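Local coordinates for protein spaetzle (Drosophila melanogaster, PDB 3E07) that acts, as a disulfide-linked dimeric cystine-knot cytokine, as the ligand that activates the Toll receptor in antifungal defence and dorsal-ventral patterning, at residues R11-L16 / E46-D51; Q40-E45 / F93-C98; Y64-K69 / C101-G106; Q74-S79 / V88-F93. All coordinates share one frame; numbering follows the deposited sequence.

Interaction 1: residues R11-L16 / E46-D51; sequences RSIRKL and ECEGAD
Arg11 and Glu48 meet twice, once through the backbone and once through their side chains. The backbone meeting is the tight one: Glu48 N gives its hydrogen to Arg11 O at 2.6 Å, and a water that bridges to Gly49 N donates to the same carbonyl oxygen, so two donors grip it. One step further in, Ile13 pairs with Glu46 in antiparallel register. Glu46 N reaches Ile13 O at 3.0 Å; the return bond from Ile13 N to Glu46 O is less certain, because that oxygen is modelled too close to a neighbour. Against this backbone Glu48 folds its chain: CG stands anti to the backbone N (chi1 -165°), and a bend at chi2 turns the carboxylate across Ile13. There OE1 of Glu48 comes within 3.2 Å of Ile13 CG1.

The outer side is looser in its charge pairing. Arg11 NH2 forms a salt bridge with Glu48 OE2 at 3.1 Å, but as a hydrogen bond it is weak, and the guanidinium and carboxylate planes are turned 48° from each other. At the other end Glu46 OE1 presses on the aliphatic part of Lys15, 3.1 Å from Lys15 CD, yet the charges stay apart: Lys15 NZ stands 4.3 Å from Glu46 OE1, beyond salt-bridge range. Cys47 turns its side chain away from 11-16 to form a disulfide with Cys99. The pairing is thus the end of a two-stranded antiparallel ribbon, where strand 39-47 runs into the cystine knot of a growth-factor-like fold.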
loop_
_atom_site.group_PDB
_atom_site.type_symbol
_atom_site.label_atom_id
_atom_site.label_comp_id
_atom_site.label_asym_id
_atom_site.label_seq_id
_atom_site.Cartn_x
_atom_site.Cartn_y
_atom_site.Cartn_z
ATOM N N ARG A 11 -0.051 -10.989 7.007
ATOM C CA ARG A 11 -1.420 -11.210 6.585
ATOM C C ARG A 11 -2.199 -9.897 6.636
ATOM O O ARG A 11 -2.098 -9.130 7.604
ATOM C CB ARG A 11 -2.092 -12.242 7.491
ATOM C CG ARG A 11 -1.672 -13.683 7.238
ATOM C CD ARG A 11 -2.496 -14.610 8.112
ATOM N NE ARG A 11 -3.895 -14.187 8.144
ATOM C CZ ARG A 11 -4.881 -14.872 8.717
ATOM N NH1 ARG A 11 -4.632 -16.028 9.316
ATOM N NH2 ARG A 11 -6.120 -14.396 8.694
ATOM N N SER A 12 -2.977 -9.638 5.590
ATOM C CA SER A 12 -3.772 -8.420 5.535
ATOM C C SER A 12 -5.104 -8.641 4.830
ATOM O O SER A 12 -5.282 -9.613 4.095
ATOM C CB SER A 12 -2.978 -7.314 4.838
ATOM O OG SER A 12 -2.460 -7.785 3.616
ATOM N N ILE A 13 -6.043 -7.734 5.064
ATOM C CA ILE A 13 -7.363 -7.827 4.460
ATOM C C ILE A 13 -7.639 -6.687 3.487
ATOM O O ILE A 13 -7.692 -5.522 3.892
ATOM C CB ILE A 13 -8.479 -7.798 5.538
ATOM C CG1 ILE A 13 -8.246 -8.901 6.575
ATOM C CG2 ILE A 13 -9.845 -7.965 4.881
ATOM C CD1 ILE A 13 -8.334 -10.321 6.021
ATOM N N ARG A 14 -7.794 -7.022 2.206
ATOM C CA ARG A 14 -8.130 -6.032 1.176
ATOM C C ARG A 14 -9.661 -5.953 1.212
ATOM O O ARG A 14 -10.336 -6.974 1.081
ATOM C CB ARG A 14 -7.659 -6.513 -0.199
ATOM C CG ARG A 14 -6.244 -6.105 -0.600
ATOM C CD ARG A 14 -6.294 -4.850 -1.470
ATOM N NE ARG A 14 -5.339 -4.889 -2.579
ATOM C CZ ARG A 14 -5.302 -3.996 -3.566
ATOM N NH1 ARG A 14 -4.399 -4.108 -4.527
ATOM N NH2 ARG A 14 -6.173 -2.997 -3.597
ATOM N N LYS A 15 -10.216 -4.760 1.405
ATOM C CA LYS A 15 -11.668 -4.639 1.487
ATOM C C LYS A 15 -12.190 -3.306 0.948
ATOM O O LYS A 15 -11.429 -2.364 0.753
ATOM C CB LYS A 15 -12.111 -4.822 2.948
ATOM C CG LYS A 15 -11.856 -3.590 3.806
ATOM C CD LYS A 15 -11.364 -3.911 5.217
ATOM C CE LYS A 15 -12.444 -4.495 6.113
ATOM N NZ LYS A 15 -12.850 -5.862 5.690
ATOM N N LEU A 16 -13.499 -3.244 0.711
ATOM C CA LEU A 16 -14.166 -2.045 0.206
ATOM C C LEU A 16 -14.826 -1.279 1.340
ATOM O O LEU A 16 -15.560 -1.846 2.135
ATOM C CB LEU A 16 -15.231 -2.419 -0.815
ATOM C CG LEU A 16 -14.854 -2.282 -2.285
ATOM C CD1 LEU A 16 -16.074 -2.640 -3.124
ATOM C CD2 LEU A 16 -14.398 -0.853 -2.577
ATOM N N GLU A 46 -5.893 -3.591 5.240
ATOM C CA GLU A 46 -5.581 -3.551 6.667
ATOM C C GLU A 46 -4.672 -4.708 7.048
ATOM O O GLU A 46 -4.795 -5.803 6.497
ATOM C CB GLU A 46 -6.854 -3.691 7.506
ATOM C CG GLU A 46 -7.852 -2.570 7.411
ATOM C CD GLU A 46 -9.088 -2.859 8.245
ATOM O OE1 GLU A 46 -9.846 -3.790 7.885
ATOM O OE2 GLU A 46 -9.296 -2.173 9.272
ATOM N N CYS A 47 -3.767 -4.480 7.994
ATOM C CA CYS A 47 -2.914 -5.561 8.469
ATOM C C CYS A 47 -3.808 -6.475 9.301
ATOM O O CYS A 47 -4.676 -5.995 10.030
ATOM C CB CYS A 47 -1.820 -5.037 9.394
ATOM S SG CYS A 47 -0.314 -4.349 8.639
ATOM N N GLU A 48 -3.607 -7.784 9.202
ATOM C CA GLU A 48 -4.410 -8.701 9.999
ATOM C C GLU A 48 -3.863 -8.652 11.426
ATOM O O GLU A 48 -4.591 -8.832 12.396
ATOM C CB GLU A 48 -4.319 -10.125 9.446
ATOM C CG GLU A 48 -5.396 -11.053 9.989
ATOM C CD GLU A 48 -6.787 -10.695 9.482
ATOM O OE1 GLU A 48 -7.140 -9.497 9.504
ATOM O OE2 GLU A 48 -7.531 -11.612 9.070
ATOM N N GLY A 49 -2.567 -8.392 11.540
ATOM C CA GLY A 49 -1.937 -8.308 12.842
ATOM C C GLY A 49 -0.783 -7.325 12.838
ATOM O O GLY A 49 0.377 -7.722 12.893
ATOM N N ALA A 50 -1.097 -6.036 12.763
ATOM C CA ALA A 50 -0.054 -5.017 12.760
ATOM C C ALA A 50 0.667 -5.043 14.101
ATOM O O ALA A 50 0.059 -5.329 15.133
ATOM C CB ALA A 50 -0.660 -3.627 12.509
ATOM N N ASP A 51 1.963 -4.751 14.074
ATOM C CA ASP A 51 2.792 -4.732 15.278
ATOM C C ASP A 51 3.149 -6.125 15.786
ATOM O O ASP A 51 3.924 -6.274 16.726
ATOM C CB ASP A 51 2.127 -3.901 16.381
ATOM C CG ASP A 51 2.008 -2.425 16.000
ATOM O OD1 ASP A 51 2.983 -1.875 15.434
ATOM O OD2 ASP A 51 0.948 -1.814 16.266
HETATM O O HOH W 1 -0.348 -8.393 9.782
#

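Interaction 2: residues Q40-E45 / F93-C98; sequences QAIQIE and FKIPSC
Glu45 OE2, 3.5 Å from Cys98 CA, is gripped by two groups: the backbone N-H of Cys99 and, in a salt bridge, Lys100 NZ of the second subunit. The side chain gets there by running out nearly straight, with CG anti to the backbone N (chi1 176°), which carries the carboxylate along the Cys98 backbone. At its base, Glu45 CB rests 3.5 Å from Ser97 O. The one backbone bond between the segments starts here too. Glu45 N donates to Pro96 O at 3.0 Å, nearly straight at the hydrogen but approaching well above the carbonyl plane, and Pro96 CB in turn sits 3.4 Å from Glu45 O.

The strands do not form a ladder: their N-to-C directions differ by 58°, so the two-stranded 12-17/39-47 ribbon of this cystine-knot protomer crosses the strand 94-104 of the other sheet. Ser97 and Cys98 both face His71 in a classic beta bulge, and Cys98 SG is bonded to Cys98 SG of the second subunit, the interchain disulfide of the dimer.

Away from that end the contact is apolar. The CG2 methyl of Ile95 touches both Ile42 CG2, at 4.1 Å, and Ile44 CG2, at 4.0 Å; the Ile42 and Ile95 side chains cross at about a right angle. Further along, Ile42 CD1 approaches the Phe93 ring obliquely, 4.3 Å from CE1 of Phe93.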
loop_
_atom_site.group_PDB
_atom_site.type_symbol
_atom_site.label_atom_id
_atom_site.label_comp_id
_atom_site.label_asym_id
_atom_site.label_seq_id
_atom_site.Cartn_x
_atom_site.Cartn_y
_atom_site.Cartn_z
ATOM N N GLN A 40 -19.264 6.123 -3.941
ATOM C CA GLN A 40 -17.830 5.928 -3.999
ATOM C C GLN A 40 -17.445 4.990 -2.870
ATOM O O GLN A 40 -17.796 5.210 -1.708
ATOM C CB GLN A 40 -17.105 7.261 -3.831
ATOM C CG GLN A 40 -15.608 7.176 -4.037
ATOM C CD GLN A 40 -14.839 7.989 -3.013
ATOM O OE1 GLN A 40 -13.739 8.471 -3.287
ATOM N NE2 GLN A 40 -15.411 8.133 -1.818
ATOM N N ALA A 41 -16.745 3.924 -3.221
ATOM C CA ALA A 41 -16.304 2.972 -2.228
ATOM C C ALA A 41 -14.789 2.984 -2.317
ATOM O O ALA A 41 -14.220 2.973 -3.408
ATOM C CB ALA A 41 -16.864 1.590 -2.529
ATOM N N ILE A 42 -14.143 3.008 -1.162
ATOM C CA ILE A 42 -12.693 3.076 -1.109
ATOM C C ILE A 42 -12.023 1.738 -0.841
ATOM O O ILE A 42 -12.332 1.072 0.147
ATOM C CB ILE A 42 -12.263 4.089 -0.017
ATOM C CG1 ILE A 42 -12.804 5.475 -0.377
ATOM C CG2 ILE A 42 -10.745 4.105 0.132
ATOM C CD1 ILE A 42 -12.616 6.514 0.701
ATOM N N GLN A 43 -11.107 1.350 -1.725
ATOM C CA GLN A 43 -10.358 0.104 -1.564
ATOM C C GLN A 43 -9.277 0.251 -0.496
ATOM O O GLN A 43 -8.414 1.118 -0.615
ATOM C CB GLN A 43 -9.673 -0.279 -2.871
ATOM C CG GLN A 43 -10.511 -1.102 -3.821
ATOM C CD GLN A 43 -9.743 -1.468 -5.067
ATOM O OE1 GLN A 43 -8.512 -1.516 -5.054
ATOM N NE2 GLN A 43 -10.461 -1.746 -6.150
ATOM N N ILE A 44 -9.318 -0.576 0.545
ATOM C CA ILE A 44 -8.294 -0.492 1.576
ATOM C C ILE A 44 -7.625 -1.823 1.896
ATOM O O ILE A 44 -8.144 -2.892 1.566
ATOM C CB ILE A 44 -8.835 0.105 2.900
ATOM C CG1 ILE A 44 -9.662 -0.924 3.668
ATOM C CG2 ILE A 44 -9.631 1.347 2.607
ATOM C CD1 ILE A 44 -10.123 -0.440 5.045
ATOM N N GLU A 45 -6.444 -1.741 2.505
ATOM C CA GLU A 45 -5.713 -2.923 2.923
ATOM C C GLU A 45 -5.310 -2.770 4.379
ATOM O O GLU A 45 -4.481 -1.919 4.714
ATOM C CB GLU A 45 -4.453 -3.143 2.091
ATOM C CG GLU A 45 -3.667 -4.333 2.623
ATOM C CD GLU A 45 -2.604 -4.838 1.675
ATOM O OE1 GLU A 45 -2.954 -5.172 0.522
ATOM O OE2 GLU A 45 -1.423 -4.916 2.086
ATOM N N PHE A 93 -8.925 12.000 6.404
ATOM C CA PHE A 93 -8.689 10.794 7.199
ATOM C C PHE A 93 -7.633 9.900 6.525
ATOM O O PHE A 93 -7.452 9.951 5.310
ATOM C CB PHE A 93 -10.003 10.024 7.348
ATOM C CG PHE A 93 -10.748 9.869 6.056
ATOM C CD1 PHE A 93 -10.288 9.001 5.075
ATOM C CD2 PHE A 93 -11.872 10.639 5.792
ATOM C CE1 PHE A 93 -10.935 8.904 3.842
ATOM C CE2 PHE A 93 -12.527 10.549 4.560
ATOM C CZ PHE A 93 -12.056 9.682 3.585
ATOM N N LYS A 94 -6.942 9.085 7.316
ATOM C CA LYS A 94 -5.920 8.201 6.776
ATOM C C LYS A 94 -6.549 6.943 6.204
ATOM O O LYS A 94 -7.512 6.407 6.757
ATOM C CB LYS A 94 -4.880 7.867 7.854
ATOM C CG LYS A 94 -3.850 8.989 8.044
ATOM C CD LYS A 94 -2.925 8.720 9.194
ATOM C CE LYS A 94 -1.999 9.887 9.410
ATOM N NZ LYS A 94 -1.079 9.632 10.552
ATOM N N ILE A 95 -5.998 6.477 5.089
ATOM C CA ILE A 95 -6.518 5.311 4.394
ATOM C C ILE A 95 -5.558 4.137 4.431
ATOM O O ILE A 95 -4.527 4.165 3.774
ATOM C CB ILE A 95 -6.810 5.678 2.922
ATOM C CG1 ILE A 95 -7.899 6.753 2.891
ATOM C CG2 ILE A 95 -7.189 4.434 2.113
ATOM C CD1 ILE A 95 -7.946 7.540 1.583
ATOM N N PRO A 96 -5.894 3.084 5.197
ATOM C CA PRO A 96 -5.034 1.894 5.300
ATOM C C PRO A 96 -4.777 1.441 3.873
ATOM O O PRO A 96 -5.713 1.136 3.132
ATOM C CB PRO A 96 -5.899 0.908 6.083
ATOM C CG PRO A 96 -6.755 1.823 6.935
ATOM C CD PRO A 96 -7.154 2.886 5.934
ATOM N N SER A 97 -3.515 1.395 3.480
ATOM C CA SER A 97 -3.217 1.062 2.105
ATOM C C SER A 97 -2.299 -0.105 1.815
ATOM O O SER A 97 -2.356 -0.673 0.730
ATOM C CB SER A 97 -2.643 2.306 1.421
ATOM O OG SER A 97 -1.461 2.758 2.084
ATOM N N CYS A 98 -1.467 -0.482 2.772
ATOM C CA CYS A 98 -0.496 -1.529 2.506
ATOM C C CYS A 98 -0.002 -2.094 3.830
ATOM O O CYS A 98 0.274 -1.350 4.761
ATOM C CB CYS A 98 0.647 -0.861 1.722
ATOM S SG CYS A 98 2.057 -1.769 1.008
#

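Interaction 3: residues Y64-K69 / C101-G106; sequences YNPICK and CALKTG
Four backbone hydrogen bonds lace Asn65 to Lys104 and Ile67 to Ala102 in antiparallel register, the segment axes 149° apart, and between these pairs Pro66 faces Leu103 as a non-hydrogen-bonded pair, where the proline's missing N-H costs the ladder nothing and its CA-H points at Ala102 O, with Pro66 CA 3.4 Å from that oxygen.

On the face shared with Cys68 and Cys101, the Pro66 ring packs against two neighbours. Its CB lies 3.6 Å from Leu103 CD2, while the sulfur of Cys101 comes to 3.8 Å from Pro66 CB. Cys101 is bonded to Cys54 and Cys68 to Cys10, two of the three disulfides of the cystine knot: the Cys47-Cys99 and Cys54-Cys101 links close the ring, and Cys10-Cys68 threads it, as in growth factors of this fold.

The other face carries Ile67 and Lys104. Lys104 bends at chi2 (-65°), laying its methylenes obliquely over the isoleucine, with Lys104 CD 3.6 Å from Ile67 CD1. Ala102 CB takes the aliphatic part of Lys69, whose ammonium goes on to a salt bridge with Glu6 of the second subunit. At the far end the Tyr64 ring sits beside Leu103 CB, 3.9 Å from CD2 of Tyr64, and Thr105 OG1 lies at the ring edge. Residues 102-104 also pair with a strand of the second subunit, extending the sheet across the interface.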
loop_
_atom_site.group_PDB
_atom_site.type_symbol
_atom_site.label_atom_id
_atom_site.label_comp_id
_atom_site.label_asym_id
_atom_site.label_seq_id
_atom_site.Cartn_x
_atom_site.Cartn_y
_atom_site.Cartn_z
ATOM N N TYR A 64 17.643 -7.624 14.154
ATOM C CA TYR A 64 16.449 -6.963 13.643
ATOM C C TYR A 64 15.178 -7.471 14.333
ATOM O O TYR A 64 15.131 -8.570 14.889
ATOM C CB TYR A 64 16.275 -7.203 12.136
ATOM C CG TYR A 64 17.293 -6.543 11.252
ATOM C CD1 TYR A 64 18.254 -7.299 10.588
ATOM C CD2 TYR A 64 17.302 -5.160 11.077
ATOM C CE1 TYR A 64 19.203 -6.704 9.773
ATOM C CE2 TYR A 64 18.251 -4.547 10.260
ATOM C CZ TYR A 64 19.199 -5.330 9.615
ATOM O OH TYR A 64 20.159 -4.745 8.827
ATOM N N ASN A 65 14.143 -6.647 14.278
ATOM C CA ASN A 65 12.857 -7.001 14.842
ATOM C C ASN A 65 11.826 -6.853 13.718
ATOM O O ASN A 65 11.269 -5.789 13.521
ATOM C CB ASN A 65 12.516 -6.074 16.002
ATOM C CG ASN A 65 11.340 -6.575 16.814
ATOM O OD1 ASN A 65 10.780 -5.843 17.624
ATOM N ND2 ASN A 65 10.961 -7.832 16.603
ATOM N N PRO A 66 11.571 -7.928 12.966
ATOM C CA PRO A 66 10.600 -7.865 11.866
ATOM C C PRO A 66 9.154 -7.794 12.350
ATOM O O PRO A 66 8.605 -8.783 12.838
ATOM C CB PRO A 66 10.867 -9.152 11.075
ATOM C CG PRO A 66 12.195 -9.739 11.707
ATOM C CD PRO A 66 12.101 -9.294 13.123
ATOM N N ILE A 67 8.539 -6.625 12.219
ATOM C CA ILE A 67 7.157 -6.479 12.617
ATOM C C ILE A 67 6.306 -6.017 11.439
ATOM O O ILE A 67 6.776 -5.281 10.577
ATOM C CB ILE A 67 7.009 -5.467 13.742
ATOM C CG1 ILE A 67 7.602 -4.134 13.288
ATOM C CG2 ILE A 67 7.680 -6.003 15.012
ATOM C CD1 ILE A 67 7.399 -2.995 14.266
ATOM N N CYS A 68 5.063 -6.482 11.399
ATOM C CA CYS A 68 4.116 -6.085 10.361
ATOM C C CYS A 68 3.706 -4.643 10.607
ATOM O O CYS A 68 3.291 -4.286 11.707
ATOM C CB CYS A 68 2.886 -6.998 10.385
ATOM S SG CYS A 68 3.340 -8.686 9.879
ATOM N N LYS A 69 3.830 -3.820 9.576
ATOM C CA LYS A 69 3.501 -2.415 9.692
ATOM C C LYS A 69 2.378 -1.970 8.770
ATOM O O LYS A 69 2.357 -2.303 7.580
ATOM C CB LYS A 69 4.742 -1.563 9.407
ATOM C CG LYS A 69 5.200 -0.730 10.587
ATOM C CD LYS A 69 6.179 0.346 10.153
ATOM C CE LYS A 69 5.541 1.310 9.157
ATOM N NZ LYS A 69 6.470 2.391 8.730
ATOM N N CYS A 101 6.204 -5.836 5.937
ATOM C CA CYS A 101 7.181 -6.161 6.956
ATOM C C CYS A 101 8.290 -5.113 7.101
ATOM O O CYS A 101 9.005 -4.775 6.155
ATOM C CB CYS A 101 7.791 -7.546 6.663
ATOM S SG CYS A 101 8.864 -8.171 8.000
ATOM N N ALA A 102 8.422 -4.605 8.312
ATOM C CA ALA A 102 9.431 -3.609 8.620
ATOM C C ALA A 102 10.447 -4.213 9.587
ATOM O O ALA A 102 10.096 -4.699 10.666
ATOM C CB ALA A 102 8.769 -2.375 9.255
ATOM N N LEU A 103 11.709 -4.173 9.185
ATOM C CA LEU A 103 12.772 -4.699 10.018
ATOM C C LEU A 103 13.280 -3.577 10.920
ATOM O O LEU A 103 14.047 -2.727 10.480
ATOM C CB LEU A 103 13.909 -5.236 9.138
ATOM C CG LEU A 103 13.520 -6.238 8.037
ATOM C CD1 LEU A 103 14.751 -6.565 7.243
ATOM C CD2 LEU A 103 12.921 -7.500 8.617
ATOM N N LYS A 104 12.837 -3.564 12.171
ATOM C CA LYS A 104 13.278 -2.547 13.121
ATOM C C LYS A 104 14.743 -2.805 13.470
ATOM O O LYS A 104 15.094 -3.873 13.996
ATOM C CB LYS A 104 12.433 -2.602 14.400
ATOM C CG LYS A 104 10.933 -2.621 14.152
ATOM C CD LYS A 104 10.443 -1.330 13.511
ATOM C CE LYS A 104 10.260 -0.226 14.546
ATOM N NZ LYS A 104 11.480 0.004 15.370
ATOM N N THR A 105 15.596 -1.830 13.164
ATOM C CA THR A 105 17.023 -1.940 13.440
ATOM C C THR A 105 17.333 -1.983 14.939
ATOM O O THR A 105 16.753 -1.227 15.735
ATOM C CB THR A 105 17.807 -0.761 12.805
ATOM O OG1 THR A 105 17.877 -0.947 11.385
ATOM C CG2 THR A 105 19.220 -0.680 13.378
ATOM N N GLY A 106 18.252 -2.869 15.313
ATOM C CA GLY A 106 18.640 -2.991 16.707
ATOM C C GLY A 106 19.318 -1.725 17.204
ATOM O O GLY A 106 19.790 -0.906 16.413
#

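Interaction 4: residues Q74-S79 / V88-F93; sequences QQTLAS and VVQNSF
Gln90 stacks its side-chain amide over that of Gln74, the planes 25° apart and the two chains crossing at about a right angle, with Gln90 NE2 3.9 Å from Gln74 CD. They lie at the open end of the beta hairpin built from strands 65-80 and 86-89. The amide nitrogen is held as well: Gln90 NE2 donates to Thr76 OG1 at 3.1 Å, the hydroxyl lying 25° out of the plane of the Gln90 amide. Thr76 OG1 in turn donates to Gln74 O, so the hydroxyl accepts one bond and gives another.

Deeper in the hairpin Leu77 and Val89 share two backbone bonds, the shorter from Val89 N to Leu77 O at 2.8 Å, and their side chains stand together on one face, CB of Leu77 4.1 Å from CB of Val89. Residues 76-78 also pair with a strand of the second subunit. Past Gln90 the segments draw apart, although Gln75 CB still meets Ser92 CB at 3.6 Å. Here a water fills in for direct bonding: it accepts from Ser92 N and donates to both Gln74 OE1 and Gln75 O. The water oxygen lies 2.7 Å from Gln75 O.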
loop_
_atom_site.group_PDB
_atom_site.type_symbol
_atom_site.label_atom_id
_atom_site.label_comp_id
_atom_site.label_asym_id
_atom_site.label_seq_id
_atom_site.Cartn_x
_atom_site.Cartn_y
_atom_site.Cartn_z
ATOM N N GLN A 74 -3.305 9.360 1.987
ATOM C CA GLN A 74 -4.304 10.339 2.427
ATOM C C GLN A 74 -4.523 11.458 1.414
ATOM O O GLN A 74 -3.648 11.725 0.583
ATOM C CB GLN A 74 -3.932 10.925 3.806
ATOM C CG GLN A 74 -2.525 11.470 3.946
ATOM C CD GLN A 74 -2.216 11.993 5.352
ATOM O OE1 GLN A 74 -2.861 12.921 5.845
ATOM N NE2 GLN A 74 -1.220 11.398 5.998
ATOM N N GLN A 75 -5.694 12.094 1.465
ATOM C CA GLN A 75 -5.990 13.191 0.539
ATOM C C GLN A 75 -4.916 14.257 0.689
ATOM O O GLN A 75 -4.653 14.738 1.799
ATOM C CB GLN A 75 -7.359 13.816 0.828
ATOM C CG GLN A 75 -7.799 14.829 -0.237
ATOM C CD GLN A 75 -9.002 15.660 0.189
ATOM O OE1 GLN A 75 -8.913 16.489 1.101
ATOM N NE2 GLN A 75 -10.133 15.442 -0.470
ATOM N N THR A 76 -4.303 14.624 -0.431
ATOM C CA THR A 76 -3.235 15.615 -0.423
ATOM C C THR A 76 -3.508 16.796 -1.350
ATOM O O THR A 76 -3.473 16.661 -2.578
ATOM C CB THR A 76 -1.901 14.986 -0.846
ATOM O OG1 THR A 76 -1.664 13.799 -0.076
ATOM C CG2 THR A 76 -0.771 15.971 -0.624
ATOM N N LEU A 77 -3.771 17.952 -0.752
ATOM C CA LEU A 77 -4.054 19.163 -1.508
ATOM C C LEU A 77 -2.827 20.054 -1.510
ATOM O O LEU A 77 -2.265 20.377 -0.458
ATOM C CB LEU A 77 -5.240 19.899 -0.882
ATOM C CG LEU A 77 -6.492 19.025 -0.760
ATOM C CD1 LEU A 77 -7.590 19.779 -0.026
ATOM C CD2 LEU A 77 -6.945 18.607 -2.153
ATOM N N ALA A 78 -2.399 20.449 -2.697
ATOM C CA ALA A 78 -1.223 21.291 -2.792
ATOM C C ALA A 78 -1.484 22.583 -3.554
ATOM O O ALA A 78 -2.282 22.629 -4.494
ATOM C CB ALA A 78 -0.085 20.511 -3.439
ATOM N N SER A 79 -0.806 23.634 -3.121
ATOM C CA SER A 79 -0.920 24.938 -3.744
ATOM C C SER A 79 0.460 25.595 -3.777
ATOM O O SER A 79 1.160 25.663 -2.764
ATOM C CB SER A 79 -1.907 25.809 -2.962
ATOM O OG SER A 79 -2.021 27.104 -3.530
ATOM N N VAL A 88 0.877 22.895 1.656
ATOM C CA VAL A 88 0.217 21.594 1.665
ATOM C C VAL A 88 -0.871 21.454 2.727
ATOM O O VAL A 88 -0.720 21.889 3.866
ATOM C CB VAL A 88 1.223 20.442 1.898
ATOM C CG1 VAL A 88 0.561 19.112 1.571
ATOM C CG2 VAL A 88 2.475 20.651 1.059
ATOM N N VAL A 89 -1.976 20.845 2.328
ATOM C CA VAL A 89 -3.069 20.581 3.240
ATOM C C VAL A 89 -3.376 19.083 3.191
ATOM O O VAL A 89 -3.651 18.524 2.128
ATOM C CB VAL A 89 -4.336 21.373 2.866
ATOM C CG1 VAL A 89 -5.508 20.918 3.731
ATOM C CG2 VAL A 89 -4.092 22.854 3.062
ATOM N N GLN A 90 -3.284 18.436 4.344
ATOM C CA GLN A 90 -3.570 17.013 4.460
ATOM C C GLN A 90 -4.451 16.868 5.693
ATOM O O GLN A 90 -4.043 16.296 6.709
ATOM C CB GLN A 90 -2.271 16.210 4.614
ATOM C CG GLN A 90 -1.517 16.035 3.315
ATOM C CD GLN A 90 -0.294 15.144 3.448
ATOM O OE1 GLN A 90 0.635 15.444 4.209
ATOM N NE2 GLN A 90 -0.282 14.045 2.698
ATOM N N ASN A 91 -5.663 17.404 5.593
ATOM C CA ASN A 91 -6.605 17.383 6.707
ATOM C C ASN A 91 -7.737 16.369 6.580
ATOM O O ASN A 91 -8.795 16.537 7.184
ATOM C CB ASN A 91 -7.194 18.784 6.922
ATOM C CG ASN A 91 -8.085 19.225 5.769
ATOM O OD1 ASN A 91 -8.259 18.503 4.788
ATOM N ND2 ASN A 91 -8.656 20.415 5.888
ATOM N N SER A 92 -7.531 15.318 5.799
ATOM C CA SER A 92 -8.567 14.307 5.674
ATOM C C SER A 92 -8.227 13.115 6.583
ATOM O O SER A 92 -7.358 13.216 7.441
ATOM C CB SER A 92 -8.695 13.865 4.218
ATOM O OG SER A 92 -9.859 13.086 4.044
ATOM N N PHE A 93 -8.925 12.000 6.404
ATOM C CA PHE A 93 -8.689 10.794 7.199
ATOM C C PHE A 93 -7.633 9.900 6.525
ATOM O O PHE A 93 -7.452 9.951 5.310
ATOM C CB PHE A 93 -10.003 10.024 7.348
ATOM C CG PHE A 93 -10.748 9.869 6.056
ATOM C CD1 PHE A 93 -10.288 9.001 5.075
ATOM C CD2 PHE A 93 -11.872 10.639 5.792
ATOM C CE1 PHE A 93 -10.935 8.904 3.842
ATOM C CE2 PHE A 93 -12.527 10.549 4.560
ATOM C CZ PHE A 93 -12.056 9.682 3.585
HETATM O O HOH W 2 -5.282 14.036 4.377
#

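How the interactions relate
From the N terminus, 11-16 meets 46-51 in interaction 1, closing the first loop and forming a two-stranded ribbon. Before that loop ends, 40-45 opens interaction 2, which closes far later on 93-98; the two cross and share strand 39-47. Interaction 3, 64-69 with 101-106, follows interaction 1 in series but crosses interaction 2. Interaction 4, where 74-79 meets 88-93 across a hairpin, nests inside both and shares Phe93 with interaction 2. Interactions 3 and 4 lie along strand 65-80 on opposite sides of the chain's centre, about 29 Å apart between centres. Asp51 N to Cys68 O, 2.8 Å, joins interaction 1 to 3, while interaction 2 ties the ribbon to the three-stranded sheet.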